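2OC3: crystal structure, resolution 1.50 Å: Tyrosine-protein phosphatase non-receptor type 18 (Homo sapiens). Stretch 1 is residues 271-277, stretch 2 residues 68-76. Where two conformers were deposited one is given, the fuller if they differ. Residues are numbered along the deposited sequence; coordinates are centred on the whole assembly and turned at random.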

ATOM      1  N   MET A 271     -11.155   5.488   1.339  1.00  9.19           N
ATOM      2  CA  MET A 271     -10.129   4.461   1.282  0.50  5.87           C
ATOM      3  C   MET A 271     -10.649   3.138   1.874  1.00  9.14           C
ATOM      4  O   MET A 271     -10.431   2.042   1.340  1.00 11.70           O
ATOM      5  CB  MET A 271      -8.894   4.943   2.057  0.50 14.31           C
ATOM      6  CG  MET A 271      -8.160   6.167   1.422  0.50  8.63           C
ATOM      7  SD  MET A 271      -6.624   5.704   0.614  0.50 15.14           S
ATOM      8  CE  MET A 271      -6.038   4.623   1.892  0.50  6.45           C
ATOM      9  N   ARG A 272     -11.330   3.275   3.021  1.00  8.50           N
ATOM     10  CA  ARG A 272     -11.908   2.088   3.697  1.00 10.67           C
ATOM     11  C   ARG A 272     -12.940   1.306   2.856  1.00 12.14           C
ATOM     12  O   ARG A 272     -13.210   0.114   3.137  1.00 12.15           O
ATOM     13  CB  ARG A 272     -12.605   2.499   4.993  1.00 10.44           C
ATOM     14  CG  ARG A 272     -11.678   2.735   6.117  1.00 16.77           C
ATOM     15  CD  ARG A 272     -11.377   1.462   6.855  1.00 23.30           C
ATOM     16  NE  ARG A 272     -10.751   1.756   8.139  1.00 18.89           N
ATOM     17  CZ  ARG A 272     -11.267   1.504   9.332  1.00 14.46           C
ATOM     18  NH1 ARG A 272     -12.479   0.972   9.497  1.00 16.30           N
ATOM     19  NH2 ARG A 272     -10.542   1.800  10.379  1.00 22.62           N
ATOM     20  N   LYS A 273     -13.564   1.957   1.880  1.00  9.52           N
ATOM     21  CA  LYS A 273     -14.539   1.331   0.986  1.00 10.87           C
ATOM     22  C   LYS A 273     -13.855   0.664  -0.194  1.00  9.92           C
ATOM     23  O   LYS A 273     -14.531   0.099  -1.026  1.00 12.12           O
ATOM     24  CB  LYS A 273     -15.565   2.352   0.496  1.00 11.08           C
ATOM     25  CG  LYS A 273     -16.365   2.889   1.680  1.00 15.39           C
ATOM     26  CD  LYS A 273     -17.444   3.883   1.287  1.00 17.13           C
ATOM     27  CE  LYS A 273     -18.144   4.433   2.534  1.00 17.86           C
ATOM     28  NZ  LYS A 273     -19.139   5.480   2.150  1.00 24.55           N
ATOM     29  N   GLN A 274     -12.519   0.751  -0.273  1.00  7.56           N
ATOM     30  CA  GLN A 274     -11.744   0.176  -1.375  1.00  7.19           C
ATOM     31  C   GLN A 274     -10.747  -0.919  -0.973  1.00  6.91           C
ATOM     32  O   GLN A 274     -10.562  -1.902  -1.669  1.00  8.22           O
ATOM     33  CB  GLN A 274     -10.997   1.291  -2.105  1.00  7.10           C
ATOM     34  CG  GLN A 274     -11.983   2.291  -2.753  1.00  8.75           C
ATOM     35  CD  GLN A 274     -11.259   3.493  -3.319  1.00  7.96           C
ATOM     36  OE1 GLN A 274     -10.771   3.433  -4.426  1.00  8.70           O
ATOM     37  NE2 GLN A 274     -11.178   4.559  -2.569  1.00 10.44           N
ATOM     38  N   ARG A 275     -10.141  -0.762   0.216  1.00  9.81           N
ATOM     39  CA  ARG A 275      -9.285  -1.777   0.839  1.00  7.00           C
ATOM     40  C   ARG A 275      -9.718  -1.941   2.293  1.00  8.19           C
ATOM     41  O   ARG A 275      -9.852  -0.961   3.010  1.00 10.04           O
ATOM     42  CB  ARG A 275      -7.838  -1.330   0.779  1.00  8.73           C
ATOM     43  CG  ARG A 275      -6.816  -2.309   1.398  1.00  9.76           C
ATOM     44  CD  ARG A 275      -6.595  -3.567   0.580  1.00  7.45           C
ATOM     45  NE  ARG A 275      -5.784  -4.545   1.326  1.00  8.22           N
ATOM     46  CZ  ARG A 275      -5.723  -5.847   1.048  1.00  9.14           C
ATOM     47  NH1 ARG A 275      -6.478  -6.418   0.123  1.00  7.13           N
ATOM     48  NH2 ARG A 275      -4.924  -6.633   1.766  1.00  9.72           N
ATOM     49  N   PRO A 276      -9.997  -3.178   2.729  1.00  8.83           N
ATOM     50  CA  PRO A 276     -10.436  -3.397   4.097  1.00  9.90           C
ATOM     51  C   PRO A 276      -9.478  -2.773   5.126  1.00  9.42           C
ATOM     52  O   PRO A 276      -8.274  -2.888   4.965  1.00 11.68           O
ATOM     53  CB  PRO A 276     -10.407  -4.924   4.245  1.00 11.33           C
ATOM     54  CG  PRO A 276     -10.296  -5.469   2.927  1.00 18.17           C
ATOM     55  CD  PRO A 276      -9.911  -4.426   1.954  1.00 12.36           C
ATOM     56  N   ALA A 277     -10.058  -2.104   6.114  1.00 12.61           N
ATOM     57  CA  ALA A 277      -9.331  -1.576   7.267  1.00 13.33           C
ATOM     58  C   ALA A 277      -8.218  -0.610   6.921  1.00 15.39           C
ATOM     59  O   ALA A 277      -7.261  -0.449   7.702  1.00 16.39           O
ATOM     60  CB  ALA A 277      -8.791  -2.729   8.110  1.00 15.60           C
TER
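Stretch 2, residues 68-76: DVLPYDQTR

What shape do the two backbones take where they meet? Stretch 1 opens in a helix that begins earlier in the chain, and the backbone amides of Gln274 and Arg275 both return to the carbonyl of Met271, with N to Met271 O distances of 2.9 and 3.0 Å. From there the chain opens out: Arg275 and Pro276 are extended, with phi/psi of -132/127 and -53/135, before Ala277 turns at a positive phi of 58°. Stretch 2 forms no regular helix or strand. Val69 to Tyr72 run extended, and the chain then bends through Asp73 and Gln74, where a weak hydrogen bond joins Thr75 N to Tyr72 O at 3.5 Å.

In which direction does stretch 2 run along its partner? The closest CA atoms pair Gln274 with Thr75 at 6.0 Å and Arg275 with Pro71 at 6.6 Å, so the later residue of stretch 1 faces the earlier residue of stretch 2, and the two chains pass in opposite senses. At least 199 residues of sequence separate any touching pair, and the contact buries 410 Å² in all. Neither stretch pairs with the other through backbone hydrogen bonds; the direct polar link comes from a side chain. Thr75, its CB directed toward stretch 1 and chi1 in the p well, donates from OG1 to Gln274 O at 2.7 Å, a short bond that ties the bend of stretch 2 to the loop at Gln274.

What does Tyr72 find on the surface of stretch 1? Its CB points toward stretch 1, and its ring lies alongside the backbone from Arg272 to Pro276. Pro276 covers one face: its CG sits 4.0 Å from the centroid of the Tyr72 ring and only 12° off the ring normal, the geometry of a CH-pi contact, while Pro276 CD comes within 3.8 Å of Tyr72 CE2. The polarised C-H bonds of proline suit it to such packing on an aromatic face. At the ring edge, Arg272 O lies 3.4 Å from Tyr72 CE2. Beyond the ring, water 1 extends the contact: it is 2.7 Å from Tyr72 OH and donates to Arg272 O at 2.6 Å, so the phenol and the Arg272 carbonyl share one water. The same water accepts a weak hydrogen bond from Ala277 N at 3.4 Å.

How do the residues before Tyr72 complete the contact? Pro276 reaches them too, its CG lying 3.2 Å from Leu70 O, so this one proline ring packs against both the tyrosine and the backbone before it. Arg275 starts with its CB directed away from stretch 2, but the end of its side chain comes nearer. Its NH1 lies 4.0 Å from Pro71 CB, which sits at the edge of the guanidinium, and its NH2 lies 4.0 Å from Val69 CG1. These are packing contacts; the guanidinium nitrogens find their hydrogen bonds elsewhere in the structure.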

ATOM      1  N   ASP A  68      -9.024 -12.890   8.629  1.00 19.59           N
ATOM      2  CA  ASP A  68      -9.970 -11.798   8.761  1.00 18.82           C
ATOM      3  C   ASP A  68      -9.694 -10.642   7.805  1.00 16.44           C
ATOM      4  O   ASP A  68     -10.306  -9.586   7.945  1.00 21.10           O
ATOM      5  CB  ASP A  68     -10.055 -11.288  10.211  1.00 19.23           C
ATOM      6  CG  ASP A  68      -8.756 -10.688  10.741  1.00 26.01           C
ATOM      7  OD1 ASP A  68      -7.667 -11.030  10.247  1.00 20.44           O
ATOM      8  OD2 ASP A  68      -8.819  -9.873  11.701  1.00 25.72           O
ATOM      9  N   VAL A  69      -8.766 -10.836   6.855  1.00 10.97           N
ATOM     10  CA  VAL A  69      -8.488  -9.814   5.847  1.00 11.93           C
ATOM     11  C   VAL A  69      -8.675 -10.417   4.458  1.00 11.61           C
ATOM     12  O   VAL A  69      -7.844 -11.151   3.960  1.00 11.58           O
ATOM     13  CB  VAL A  69      -7.073  -9.205   5.974  1.00 11.18           C
ATOM     14  CG1 VAL A  69      -6.890  -8.176   4.909  1.00 12.35           C
ATOM     15  CG2 VAL A  69      -6.906  -8.555   7.366  1.00 12.49           C
ATOM     16  N   LEU A  70      -9.830 -10.125   3.876  1.00  9.36           N
ATOM     17  CA  LEU A  70     -10.160 -10.556   2.523  1.00  9.65           C
ATOM     18  C   LEU A  70     -10.411  -9.347   1.641  1.00  9.20           C
ATOM     19  O   LEU A  70     -11.087  -8.423   2.070  1.00  9.02           O
ATOM     20  CB  LEU A  70     -11.433 -11.403   2.568  1.00 12.55           C
ATOM     21  CG  LEU A  70     -11.388 -12.661   3.455  1.00 15.77           C
ATOM     22  CD1 LEU A  70     -12.788 -13.312   3.525  1.00 19.83           C
ATOM     23  CD2 LEU A  70     -10.340 -13.600   2.981  1.00 18.07           C
ATOM     24  N   PRO A  71      -9.948  -9.380   0.401  1.00  8.34           N
ATOM     25  CA  PRO A  71     -10.128  -8.218  -0.453  1.00  6.50           C
ATOM     26  C   PRO A  71     -11.596  -8.088  -0.843  1.00 10.76           C
ATOM     27  O   PRO A  71     -12.278  -9.072  -1.121  1.00 10.16           O
ATOM     28  CB  PRO A  71      -9.276  -8.578  -1.693  1.00  8.25           C
ATOM     29  CG  PRO A  71      -9.351 -10.058  -1.765  1.00 10.35           C
ATOM     30  CD  PRO A  71      -9.298 -10.490  -0.326  1.00 10.03           C
ATOM     31  N   TYR A  72     -12.090  -6.868  -0.913  1.00  8.09           N
ATOM     32  CA  TYR A  72     -13.477  -6.694  -1.354  1.00  5.94           C
ATOM     33  C   TYR A  72     -13.535  -7.022  -2.826  1.00  7.22           C
ATOM     34  O   TYR A  72     -12.681  -6.617  -3.604  1.00  8.91           O
ATOM     35  CB  TYR A  72     -13.903  -5.249  -1.179  1.00  6.56           C
ATOM     36  CG  TYR A  72     -13.901  -4.785   0.278  1.00  8.28           C
ATOM     37  CD1 TYR A  72     -14.389  -5.629   1.266  1.00 10.71           C
ATOM     38  CD2 TYR A  72     -13.447  -3.512   0.658  1.00 14.60           C
ATOM     39  CE1 TYR A  72     -14.439  -5.248   2.594  1.00 14.12           C
ATOM     40  CE2 TYR A  72     -13.508  -3.128   2.030  1.00  9.61           C
ATOM     41  CZ  TYR A  72     -14.020  -4.015   2.959  1.00 12.88           C
ATOM     42  OH  TYR A  72     -14.080  -3.734   4.350  1.00 17.55           O
ATOM     43  N   ASP A  73     -14.535  -7.784  -3.228  1.00  7.31           N
ATOM     44  CA  ASP A  73     -14.685  -8.127  -4.650  1.00  6.44           C
ATOM     45  C   ASP A  73     -14.773  -6.908  -5.554  1.00  6.62           C
ATOM     46  O   ASP A  73     -14.382  -6.966  -6.709  1.00  8.53           O
ATOM     47  CB  ASP A  73     -15.982  -8.925  -4.841  1.00  6.31           C
ATOM     48  CG  ASP A  73     -15.979 -10.286  -4.123  1.00 12.10           C
ATOM     49  OD1 ASP A  73     -14.972 -11.036  -4.252  1.00 11.31           O
ATOM     50  OD2 ASP A  73     -16.987 -10.636  -3.449  1.00  9.95           O
ATOM     51  N   GLN A  74     -15.376  -5.841  -5.056  1.00  6.82           N
ATOM     52  CA  GLN A  74     -15.725  -4.691  -5.891  1.00  6.64           C
ATOM     53  C   GLN A  74     -14.525  -3.966  -6.508  1.00  7.77           C
ATOM     54  O   GLN A  74     -14.654  -3.283  -7.527  1.00  9.10           O
ATOM     55  CB  GLN A  74     -16.556  -3.705  -5.084  1.00  6.99           C
ATOM     56  CG  GLN A  74     -17.955  -4.193  -4.729  1.00  8.18           C
ATOM     57  CD  GLN A  74     -18.000  -5.359  -3.806  1.00  7.00           C
ATOM     58  OE1 GLN A  74     -17.205  -5.505  -2.866  1.00  7.93           O
ATOM     59  NE2 GLN A  74     -19.026  -6.241  -4.040  1.00  8.64           N
ATOM     60  N   THR A  75     -13.378  -4.064  -5.844  1.00  6.28           N
ATOM     61  CA  THR A  75     -12.170  -3.334  -6.200  1.00  6.19           C
ATOM     62  C   THR A  75     -10.972  -4.318  -6.258  1.00  7.68           C
ATOM     63  O   THR A  75      -9.833  -3.864  -6.338  1.00  7.35           O
ATOM     64  CB  THR A  75     -11.863  -2.265  -5.137  1.00  6.80           C
ATOM     65  OG1 THR A  75     -11.743  -2.921  -3.872  1.00  7.59           O
ATOM     66  CG2 THR A  75     -12.937  -1.163  -5.099  1.00  8.78           C
ATOM     67  N   ARG A  76     -11.182  -5.634  -6.205  1.00  7.08           N
ATOM     68  CA  ARG A  76     -10.046  -6.546  -6.140  1.00  6.28           C
ATOM     69  C   ARG A  76      -9.222  -6.516  -7.412  1.00  7.69           C
ATOM     70  O   ARG A  76      -9.718  -6.283  -8.505  1.00  8.85           O
ATOM     71  CB  ARG A  76     -10.445  -7.998  -5.822  1.00  8.44           C
ATOM     72  CG  ARG A  76     -11.127  -8.740  -6.924  1.00 12.02           C
ATOM     73  CD  ARG A  76     -11.432 -10.162  -6.482  1.00 12.11           C
ATOM     74  NE  ARG A  76     -11.948 -11.005  -7.558  1.00 12.15           N
ATOM     75  CZ  ARG A  76     -11.261 -11.934  -8.230  1.00 14.07           C
ATOM     76  NH1 ARG A  76     -11.891 -12.647  -9.174  1.00 13.18           N
ATOM     77  NH2 ARG A  76      -9.974 -12.189  -7.990  1.00 10.08           N
TER
HETATM   78  O   HOH W   1     -13.222  -1.361   5.275  1.00 22.24           O